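Local atomic coordinates of type II secretion system protein C (Vibrio cholerae, PDB entry 2I6V), a protein that is probably required for type II secretion of cholera toxin through the outer membrane, here represented by its PDZ domain, which probably lies in the periplasm. Residues V56-T59 against L60-M64; V74-G78 against Q79-V83. All coordinates share one frame; numbering follows the deposited sequence.

Contact 1: residues V56-T59 against L60-M64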
loop_
_atom_site.group_PDB
_atom_site.type_symbol
_atom_site.label_atom_id
_atom_site.label_comp_id
_atom_site.label_asym_id
_atom_site.label_seq_id
_atom_site.Cartn_x
_atom_site.Cartn_y
_atom_site.Cartn_z
ATOM N N VAL A 56 -6.674 12.123 4.822
ATOM C CA VAL A 56 -7.327 10.854 5.120
ATOM C C VAL A 56 -6.278 9.845 5.570
ATOM O O VAL A 56 -6.448 9.167 6.575
ATOM C CB VAL A 56 -8.084 10.331 3.902
ATOM C CG1 VAL A 56 -8.681 8.956 4.191
ATOM C CG2 VAL A 56 -9.192 11.323 3.508
ATOM N N MET A 57 -5.184 9.757 4.818
ATOM C CA MET A 57 -4.090 8.856 5.194
ATOM C C MET A 57 -3.494 9.195 6.567
ATOM O O MET A 57 -3.300 8.315 7.404
ATOM C CB MET A 57 -3.027 8.824 4.093
ATOM C CG MET A 57 -3.520 8.139 2.833
ATOM S SD MET A 57 -3.935 6.394 3.122
ATOM C CE MET A 57 -5.719 6.459 3.223
ATOM N N ASN A 58 -3.231 10.470 6.826
ATOM C CA ASN A 58 -2.769 10.871 8.150
ATOM C C ASN A 58 -3.674 10.347 9.267
ATOM O O ASN A 58 -3.209 9.782 10.259
ATOM C CB ASN A 58 -2.656 12.387 8.242
ATOM C CG ASN A 58 -2.059 12.833 9.552
ATOM O OD1 ASN A 58 -0.957 12.413 9.919
ATOM N ND2 ASN A 58 -2.783 13.674 10.275
ATOM N N THR A 59 -4.978 10.508 9.082
ATOM C CA THR A 59 -5.925 10.077 10.096
ATOM C C THR A 59 -5.862 8.563 10.268
ATOM O O THR A 59 -5.840 8.060 11.395
ATOM C CB THR A 59 -7.335 10.525 9.739
ATOM O OG1 THR A 59 -7.398 11.949 9.826
ATOM C CG2 THR A 59 -8.352 9.925 10.698
ATOM N N LEU A 60 -5.820 7.841 9.153
ATOM C CA LEU A 60 -5.731 6.379 9.214
ATOM C C LEU A 60 -4.465 5.948 9.960
ATOM O O LEU A 60 -4.507 5.078 10.841
ATOM C CB LEU A 60 -5.767 5.772 7.811
ATOM C CG LEU A 60 -5.839 4.249 7.694
ATOM C CD1 LEU A 60 -7.113 3.705 8.348
ATOM C CD2 LEU A 60 -5.776 3.849 6.232
ATOM N N PHE A 61 -3.341 6.582 9.640
ATOM C CA PHE A 61 -2.071 6.224 10.290
ATOM C C PHE A 61 -2.042 6.496 11.795
ATOM O O PHE A 61 -1.385 5.766 12.550
ATOM C CB PHE A 61 -0.899 6.912 9.593
ATOM C CG PHE A 61 -0.716 6.486 8.168
ATOM C CD1 PHE A 61 -0.880 5.168 7.803
ATOM C CD2 PHE A 61 -0.384 7.407 7.191
ATOM C CE1 PHE A 61 -0.715 4.770 6.489
ATOM C CE2 PHE A 61 -0.212 7.016 5.879
ATOM C CZ PHE A 61 -0.379 5.691 5.528
ATOM N N GLN A 62 -2.757 7.528 12.236
ATOM C CA GLN A 62 -2.859 7.824 13.667
ATOM C C GLN A 62 -3.546 6.694 14.434
ATOM O O GLN A 62 -3.406 6.591 15.651
ATOM C CB GLN A 62 -3.613 9.134 13.900
ATOM C CG GLN A 62 -2.854 10.375 13.473
ATOM C CD GLN A 62 -3.645 11.649 13.722
ATOM O OE1 GLN A 62 -3.126 12.756 13.557
ATOM N NE2 GLN A 62 -4.910 11.499 14.116
ATOM N N SER A 63 -4.287 5.850 13.719
ATOM C CA SER A 63 -5.055 4.778 14.345
ATOM C C SER A 63 -4.364 3.428 14.203
ATOM O O SER A 63 -4.873 2.406 14.665
ATOM C CB SER A 63 -6.445 4.684 13.706
ATOM O OG SER A 63 -6.394 3.942 12.491
ATOM N N MET A 64 -3.206 3.412 13.562
ATOM C CA MET A 64 -2.666 2.133 13.131
ATOM C C MET A 64 -2.156 1.235 14.263
ATOM O O MET A 64 -2.046 0.023 14.089
ATOM C CB MET A 64 -1.625 2.313 12.038
ATOM C CG MET A 64 -1.818 1.320 10.923
ATOM S SD MET A 64 -0.729 1.677 9.558
ATOM C CE MET A 64 0.848 1.392 10.352
HETATM O O HOH W 1 -2.596 15.091 12.748
#
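M57 and F61, one helical turn apart, make a Met-aromatic contact: SD of M57 lies 5.0 Å from the centroid of the F61 ring, 38° off the ring normal and so oblique to it. On the same flank CB of M57 comes within 3.8 Å of CE2 of F61. The M57 chain bends at chi2 and chi3, which carries its methyl group CE round to CD2 of L60, 4.0 Å away, the two side chains running alongside each other.

Backbone bonds set this spacing. F61 N gives a nearly straight bond of 2.8 Å to M57 O, while L60 N binds V56 O and Q62 N binds N58 O in the i to i+4 pattern of an alpha helix. These residues belong to the C-terminal part of helix 54-62 of the PDZ domain, whose apolar side rests on L46 and L49 through L60, F61 and M57. Just beyond, the hydroxyl OG of S63 turns back to L60 O at 2.8 Å, and S63 N shares that acceptor.

Polar groups occupy another side. The amides of N58 and Q62 have their planes 72° apart, and a water between them accepts from N58 ND2 at 2.9 Å. Its bond to Q62 OE1, at 2.5 Å, is unusually short, which leaves that half of the bridge doubtful.

Contact 2: residues V74-G78 against Q79-V83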
loop_
_atom_site.group_PDB
_atom_site.type_symbol
_atom_site.label_atom_id
_atom_site.label_comp_id
_atom_site.label_asym_id
_atom_site.label_seq_id
_atom_site.Cartn_x
_atom_site.Cartn_y
_atom_site.Cartn_z
ATOM N N VAL A 74 -4.195 -3.049 -5.130
ATOM C CA VAL A 74 -3.186 -2.763 -6.161
ATOM C C VAL A 74 -3.726 -3.006 -7.563
ATOM O O VAL A 74 -4.668 -3.778 -7.746
ATOM C CB VAL A 74 -1.902 -3.593 -5.971
ATOM C CG1 VAL A 74 -1.304 -3.344 -4.581
ATOM C CG2 VAL A 74 -2.180 -5.082 -6.199
ATOM N N GLU A 75 -3.112 -2.348 -8.541
ATOM C CA GLU A 75 -3.445 -2.548 -9.944
ATOM C C GLU A 75 -2.263 -3.234 -10.620
ATOM O O GLU A 75 -1.117 -2.800 -10.476
ATOM C CB GLU A 75 -3.724 -1.205 -10.608
ATOM C CG GLU A 75 -4.486 -1.285 -11.913
ATOM C CD GLU A 75 -5.139 0.042 -12.252
ATOM O OE1 GLU A 75 -4.399 1.004 -12.541
ATOM O OE2 GLU A 75 -6.389 0.134 -12.201
ATOM N N ARG A 76 -2.553 -4.312 -11.349
ATOM C CA ARG A 76 -1.543 -5.115 -12.008
ATOM C C ARG A 76 -2.148 -5.602 -13.321
ATOM O O ARG A 76 -3.212 -6.213 -13.324
ATOM C CB ARG A 76 -1.143 -6.304 -11.115
ATOM C CG ARG A 76 -0.052 -7.183 -11.699
ATOM C CD ARG A 76 0.071 -8.483 -10.907
ATOM N NE ARG A 76 0.366 -8.197 -9.512
ATOM C CZ ARG A 76 0.171 -9.047 -8.509
ATOM N NH1 ARG A 76 -0.328 -10.252 -8.751
ATOM N NH2 ARG A 76 0.466 -8.681 -7.263
ATOM N N ASP A 77 -1.485 -5.283 -14.425
ATOM C CA ASP A 77 -1.972 -5.649 -15.757
ATOM C C ASP A 77 -3.416 -5.175 -15.984
ATOM O O ASP A 77 -4.242 -5.886 -16.580
ATOM C CB ASP A 77 -1.831 -7.156 -15.982
ATOM C CG ASP A 77 -0.412 -7.642 -15.768
ATOM O OD1 ASP A 77 0.537 -6.915 -16.147
ATOM O OD2 ASP A 77 -0.244 -8.746 -15.208
ATOM N N GLY A 78 -3.704 -3.973 -15.495
ATOM C CA GLY A 78 -4.980 -3.303 -15.730
ATOM C C GLY A 78 -6.126 -3.763 -14.854
ATOM O O GLY A 78 -7.255 -3.293 -15.004
ATOM N N GLN A 79 -5.846 -4.685 -13.939
ATOM C CA GLN A 79 -6.884 -5.206 -13.057
ATOM C C GLN A 79 -6.530 -4.924 -11.610
ATOM O O GLN A 79 -5.358 -4.901 -11.257
ATOM C CB GLN A 79 -7.038 -6.712 -13.243
ATOM C CG GLN A 79 -7.638 -7.119 -14.576
ATOM C CD GLN A 79 -7.974 -8.595 -14.617
ATOM O OE1 GLN A 79 -7.114 -9.450 -14.384
ATOM N NE2 GLN A 79 -9.233 -8.905 -14.910
ATOM N N GLN A 80 -7.544 -4.725 -10.778
ATOM C CA GLN A 80 -7.304 -4.482 -9.355
ATOM C C GLN A 80 -7.592 -5.705 -8.493
ATOM O O GLN A 80 -8.505 -6.489 -8.777
ATOM C CB GLN A 80 -8.115 -3.282 -8.870
ATOM C CG GLN A 80 -7.620 -1.944 -9.433
ATOM C CD GLN A 80 -8.352 -0.749 -8.853
ATOM O OE1 GLN A 80 -9.215 -0.897 -7.992
ATOM N NE2 GLN A 80 -8.001 0.446 -9.320
ATOM N N HIS A 81 -6.797 -5.875 -7.443
ATOM C CA HIS A 81 -7.152 -6.823 -6.404
ATOM C C HIS A 81 -6.621 -6.363 -5.057
ATOM O O HIS A 81 -5.779 -5.462 -4.980
ATOM C CB HIS A 81 -6.653 -8.228 -6.727
ATOM C CG HIS A 81 -5.185 -8.414 -6.507
ATOM N ND1 HIS A 81 -4.245 -8.085 -7.457
ATOM C CD2 HIS A 81 -4.498 -8.916 -5.453
ATOM C CE1 HIS A 81 -3.038 -8.365 -6.995
ATOM N NE2 HIS A 81 -3.165 -8.871 -5.780
ATOM N N ASP A 82 -7.121 -6.992 -3.999
ATOM C CA ASP A 82 -6.747 -6.605 -2.649
ATOM C C ASP A 82 -5.703 -7.553 -2.084
ATOM O O ASP A 82 -5.812 -8.780 -2.226
ATOM C CB ASP A 82 -7.976 -6.578 -1.744
ATOM C CG ASP A 82 -8.858 -5.372 -2.005
ATOM O OD1 ASP A 82 -8.442 -4.490 -2.791
ATOM O OD2 ASP A 82 -9.965 -5.309 -1.433
ATOM N N VAL A 83 -4.689 -6.958 -1.467
ATOM C CA VAL A 83 -3.622 -7.671 -0.799
ATOM C C VAL A 83 -3.878 -7.546 0.694
ATOM O O VAL A 83 -4.135 -6.457 1.207
ATOM C CB VAL A 83 -2.271 -7.040 -1.158
ATOM C CG1 VAL A 83 -1.173 -7.589 -0.284
ATOM C CG2 VAL A 83 -1.965 -7.278 -2.644
#
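H81 and V74 stand side by side on one face of a two-stranded ladder, with CG2 of V74 lying over the face of the imidazole, 3.5 Å from CE1 of H81. The same ring carbon meets R76. It sits 3.4 Å above the guanidinium plane of R76, offset toward the rim, whereas NH2 of R76 lies at the edge of the imidazole and near its plane. With the two flat groups turned 72° apart, this is an edge of the histidine set over a face of the arginine, not a stack. The H81 ring gets there because its CG is held between the backbone N and the carbonyl carbon (chi1 76°), and R76 gets there by a bend at chi3. On the other face of the ladder E75 and Q80 meet more loosely: NE2 of Q80 gives a weak hydrogen bond to OE2 of E75 at 3.3 Å.

Behind these side chains is the beta hairpin of strands 69-76 and 79-86, closed by a type I' turn from R76 to Q79. D77 and G78 form its corner, both with positive phi. V74 and H81 are a hydrogen-bonded antiparallel pair, V74 N reaching H81 O at 2.9 Å and H81 N returning to V74 O. E75 and Q80 form the non-hydrogen-bonded pair between this and the R76-Q79 pair. In the latter, R76 N binds Q79 O at 2.9 Å, and Q79 N closes the turn with a bond of 3.1 Å to R76 O.

Farther out, NH2 of R76 forms a salt bridge with D41 and a hydrogen bond to G36 O, which hold the guanidinium against the CE1 edge of the imidazole. V83 CG2 extends the apolar face beyond V74, and both valines pack on L37.

Contacts 1 and 2 come in series along the chain: residues 56-64 cover the later part of helix 54-62 and the residues after it, and strand 69-76 then leads into the hairpin that holds residues 74-83. Their centres are 23 Å apart and lie on opposite sides of the domain centre, with about 12 Å between nearest atoms, so they do not touch. The sheet relates them indirectly. Strand 42-46, which the helix meets through L46, pairs with strand 69-76, which in turn pairs with strand 79-86. The helix, packed through M57, L60 and F61 against L46 and L49, and the hairpin are thus separate local elements of one PDZ domain, connected through strands 42-46 and 69-76.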